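Local coordinates for hydroquinone dioxygenase small subunit (Pseudomonas sp., PDB 4ZXA) that forms the cupin-fold small subunit of PnpCD, a two-subunit Fe2+-dependent hydroquinone 1,2-dioxygenase, and packs against the large subunit, at the interface of chains A and B. Coordinates in Å, arbitrary orientation; residue numbers count along the deposited sequence, not the author numbering. Chains: chain A, Hydroquinone dioxygenase small subunit; chain B, Hydroquinone dioxygenase large subunit.

The joint between the small and large subunits shows how one strand can serve two unlike contacts. Contact 1 and contact 2 lie about 14 Å apart, measured between the centres of their C-alpha atoms. Strand 81-87 of chain A runs through both, giving A:Phe82 to contact 1 and A:Met86 to contact 2, while the hairpin formed by strands 116-125 and 128-132 contributes its turn to contact 2 and its outgoing strand to contact 1. Chain B answers with separate segments. Contact 1 mixes apolar packing with amide and water bridging; contact 2 surrounds an inserted phenylalanine. Together they probably fix the relative orientation of the subunits.

Contact 1: the interface of chains A and B. Residues chain A 82, 129-131; chain B 174-175, 235-236.
The phenyl ring of A:Phe82 receives B:Ser236 on one face: the CB methylene sits over the middle of the ring, 3.5 Å from its centroid, in a CH-pi contact. The backbone O of B:Arg174 comes to the CZ end on that same side. At the ring's CD1-CE1 edge lies the terminal methyl of B:Met175, although its separation from CD1 is too short to be trusted. The other flat group is the guanidinium of B:Arg174, which is covered on one face by A:Leu131. There CD2 of the leucine stands 3.6 Å from CZ of the arginine, over the centre of the group, and the two side chains cross at about a right angle. The arginine chain is extended from CG to NE, which carries its flat head out to the leucine.

B:Met175 passes A:Phe82 in the opposite direction and bends at its last torsion (chi3 -76°), turning CE in between the ring, the aliphatic stem of A:Gln129 and the strand backbone. Its CE lies 3.7 Å from CA of A:Leu131 and 3.8 Å from CG of A:Gln129. With an alanine in place of A:Phe82, B:Ser236 CB would probably lose the face it rests on, and a gap would open beside the B:Met175 methyl.

Polar contacts take over at the far end of A:Gln129. Its extended chain delivers NE2 to the backbone O of B:Thr235, a hydrogen bond of 3.0 Å. The acceptor lies in the plane of the glutamine amide, whereas the donor stands 44° out of the carbonyl plane and off the lone pairs. OE1 of A:Gln129 meets a water at 2.7 Å; that water also joins OG1 of B:Thr235, at 2.6 Å, and OG of B:Ser236. Engaging both ends of the amide would resist its flipping. The site thus joins small-subunit strands 81-87 and 128-132 to chain B loops and the start of strand 236-238, and probably helps to hold the dioxygenase subunits in register.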
# COMPACT_ATOMS: atom_id res chain seq x y z
N PHE A 82 28.25 -27.04 -10.00
CA PHE A 82 27.46 -26.52 -11.11
C PHE A 82 28.11 -25.28 -11.70
O PHE A 82 28.80 -24.55 -11.00
CB PHE A 82 26.06 -26.18 -10.63
CG PHE A 82 25.32 -27.35 -10.06
CD1 PHE A 82 24.56 -28.17 -10.87
CD2 PHE A 82 25.40 -27.64 -8.70
CE1 PHE A 82 23.87 -29.26 -10.35
CE2 PHE A 82 24.73 -28.73 -8.17
CZ PHE A 82 23.96 -29.54 -8.99
N GLN A 129 23.34 -23.41 -18.01
CA GLN A 129 23.83 -24.10 -16.83
C GLN A 129 24.13 -25.57 -17.18
O GLN A 129 23.42 -26.19 -17.98
CB GLN A 129 22.77 -24.00 -15.71
CG GLN A 129 23.09 -24.71 -14.40
CD GLN A 129 22.02 -24.48 -13.32
OE1 GLN A 129 21.68 -23.33 -13.00
NE2 GLN A 129 21.49 -25.57 -12.76
N CYS A 130 25.19 -26.11 -16.60
CA CYS A 130 25.40 -27.54 -16.69
C CYS A 130 25.77 -28.11 -15.32
O CYS A 130 26.29 -27.41 -14.45
CB CYS A 130 26.48 -27.88 -17.73
SG CYS A 130 28.17 -27.64 -17.14
N LEU A 131 25.49 -29.40 -15.16
CA LEU A 131 25.95 -30.18 -14.01
C LEU A 131 27.43 -30.56 -14.19
O LEU A 131 27.87 -30.93 -15.28
CB LEU A 131 25.08 -31.43 -13.84
CG LEU A 131 25.53 -32.62 -12.97
CD1 LEU A 131 25.71 -32.23 -11.50
CD2 LEU A 131 24.52 -33.74 -13.08
N ARG B 174 18.39 -32.68 -7.90
CA ARG B 174 19.75 -32.36 -8.31
C ARG B 174 19.77 -31.12 -9.20
O ARG B 174 20.40 -30.09 -8.89
CB ARG B 174 20.33 -33.56 -9.07
CG ARG B 174 21.84 -33.71 -8.98
CD ARG B 174 22.29 -35.08 -9.53
NE ARG B 174 23.74 -35.18 -9.59
CZ ARG B 174 24.42 -36.05 -10.34
NH1 ARG B 174 23.77 -36.92 -11.12
NH2 ARG B 174 25.75 -36.05 -10.32
N MET B 175 19.08 -31.23 -10.32
CA MET B 175 19.01 -30.16 -11.29
C MET B 175 17.77 -30.43 -12.13
O MET B 175 17.39 -31.57 -12.33
CB MET B 175 20.28 -30.16 -12.16
CG MET B 175 20.24 -29.23 -13.36
SD MET B 175 21.75 -29.32 -14.35
CE MET B 175 22.83 -28.37 -13.30
N THR B 235 17.10 -24.65 -8.52
CA THR B 235 17.56 -25.07 -9.84
C THR B 235 18.90 -25.81 -9.83
O THR B 235 19.33 -26.30 -10.86
CB THR B 235 17.66 -23.90 -10.86
OG1 THR B 235 18.44 -22.83 -10.31
CG2 THR B 235 16.27 -23.37 -11.23
N SER B 236 19.56 -25.88 -8.68
CA SER B 236 20.72 -26.74 -8.54
C SER B 236 21.04 -27.01 -7.07
O SER B 236 20.95 -26.11 -6.22
CB SER B 236 21.95 -26.16 -9.26
OG SER B 236 22.33 -24.91 -8.72
O HOH W 1 21.05 -22.82 -10.46

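Contact 2: the interface of chains A and B. Residues chain A 14, 86, 126-127; chain B 220, 267, 312.
Aromatic and CH-pi contacts centre on B:Phe220, whose ring is inserted into chain A and touched on both faces. Against one face lies the backbone of A:Gly127, with CA 3.3 Å from the ring centroid; the lack of a side chain probably permits so near an approach. On the opposite face comes A:Phe14, its ring almost parallel to that of B:Phe220 but slid aside, so that overlap is confined to the rims. CE1 of A:Phe14 lies 3.3 Å from CE2 of B:Phe220, and the two side chains run past each other in opposite directions. The first torsion of B:Phe220 (chi1 -72°) swings CG away from the carbonyl carbon, directing the ring into this slot.

Aliphatic groups line the outer rim from the A:Gly127 side. A:Met86, bent at its second and third torsions, brings its methyl there, where CE lies 3.4 Å from CE1 of B:Phe220; the still shorter approach to CZ is doubtful. Near the CE2 corner, CG of A:Arg126 comes within 3.7 Å of that atom of B:Phe220. Beyond this methylene the arginine folds at chi3 (74°), and CD2 of A:Phe14 rests against one face of its guanidinium, toward the rim, a second-shell contact within the same chain likely to help position that ring. The backbone O of B:Met267 lies at the edge of the A:Phe14 ring, 3.8 Å from CD1.

The polar contribution is a backbone hydrogen bond from N of B:Phe220 to O of A:Gly127, 3.2 Å long. The donor lies in the carbonyl plane, on a lone pair, so the glycine that supports the ring also receives the amide at its root.

In the fold, A:Arg126 and A:Gly127 form the turn between strands 116-125 and 128-132, A:Met86 belongs to strand 81-87, and A:Phe14 comes from the N-terminal segment. B:Phe220 stands in the first turn of helix 219-224, so a small-subunit hairpin tip meets a large-subunit helix start.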
# COMPACT_ATOMS: atom_id res chain seq x y z
N PHE A 14 21.01 -7.64 -19.71
CA PHE A 14 22.08 -8.49 -19.22
C PHE A 14 23.38 -7.71 -19.30
O PHE A 14 23.52 -6.81 -20.12
CB PHE A 14 22.20 -9.78 -20.02
CG PHE A 14 20.96 -10.62 -20.00
CD1 PHE A 14 20.57 -11.27 -18.84
CD2 PHE A 14 20.19 -10.77 -21.14
CE1 PHE A 14 19.43 -12.05 -18.83
CE2 PHE A 14 19.05 -11.56 -21.14
CZ PHE A 14 18.67 -12.20 -19.97
N MET A 86 27.72 -16.76 -17.53
CA MET A 86 27.09 -15.45 -17.40
C MET A 86 27.44 -14.50 -18.56
O MET A 86 26.78 -13.48 -18.75
CB MET A 86 27.44 -14.83 -16.05
CG MET A 86 26.63 -15.40 -14.89
SD MET A 86 24.89 -14.88 -14.91
CE MET A 86 24.19 -16.15 -15.94
N ARG A 126 25.77 -17.78 -22.76
CA ARG A 126 25.17 -17.00 -21.68
C ARG A 126 23.78 -17.49 -21.24
O ARG A 126 22.87 -17.68 -22.04
CB ARG A 126 25.05 -15.54 -22.08
CG ARG A 126 24.41 -14.69 -20.98
CD ARG A 126 24.35 -13.25 -21.39
NE ARG A 126 23.32 -13.02 -22.40
CZ ARG A 126 23.24 -11.92 -23.14
NH1 ARG A 126 24.15 -10.95 -23.01
NH2 ARG A 126 22.26 -11.80 -24.03
N GLY A 127 23.63 -17.65 -19.93
CA GLY A 127 22.35 -18.05 -19.38
C GLY A 127 22.23 -19.56 -19.29
O GLY A 127 21.21 -20.07 -18.84
N PHE B 220 18.25 -19.05 -18.31
CA PHE B 220 17.54 -17.81 -18.65
C PHE B 220 16.20 -18.11 -19.33
O PHE B 220 15.19 -17.45 -19.07
CB PHE B 220 18.40 -16.88 -19.52
CG PHE B 220 19.55 -16.24 -18.78
CD1 PHE B 220 19.80 -16.55 -17.45
CD2 PHE B 220 20.37 -15.31 -19.42
CE1 PHE B 220 20.86 -15.95 -16.76
CE2 PHE B 220 21.42 -14.71 -18.74
CZ PHE B 220 21.66 -15.03 -17.40
N MET B 267 20.71 -11.24 -11.73
CA MET B 267 21.13 -11.78 -13.02
C MET B 267 20.71 -10.94 -14.21
O MET B 267 21.44 -10.84 -15.20
CB MET B 267 20.68 -13.24 -13.18
CG MET B 267 21.48 -14.20 -12.32
SD MET B 267 21.08 -15.94 -12.59
CE MET B 267 19.30 -15.91 -12.45
N MET B 312 15.50 -11.25 -13.38
CA MET B 312 15.97 -12.56 -12.96
C MET B 312 16.86 -12.39 -11.76
O MET B 312 17.91 -11.74 -11.84
CB MET B 312 16.72 -13.23 -14.10
CG MET B 312 15.90 -13.32 -15.38
SD MET B 312 16.77 -14.32 -16.60
CE MET B 312 15.51 -14.45 -17.88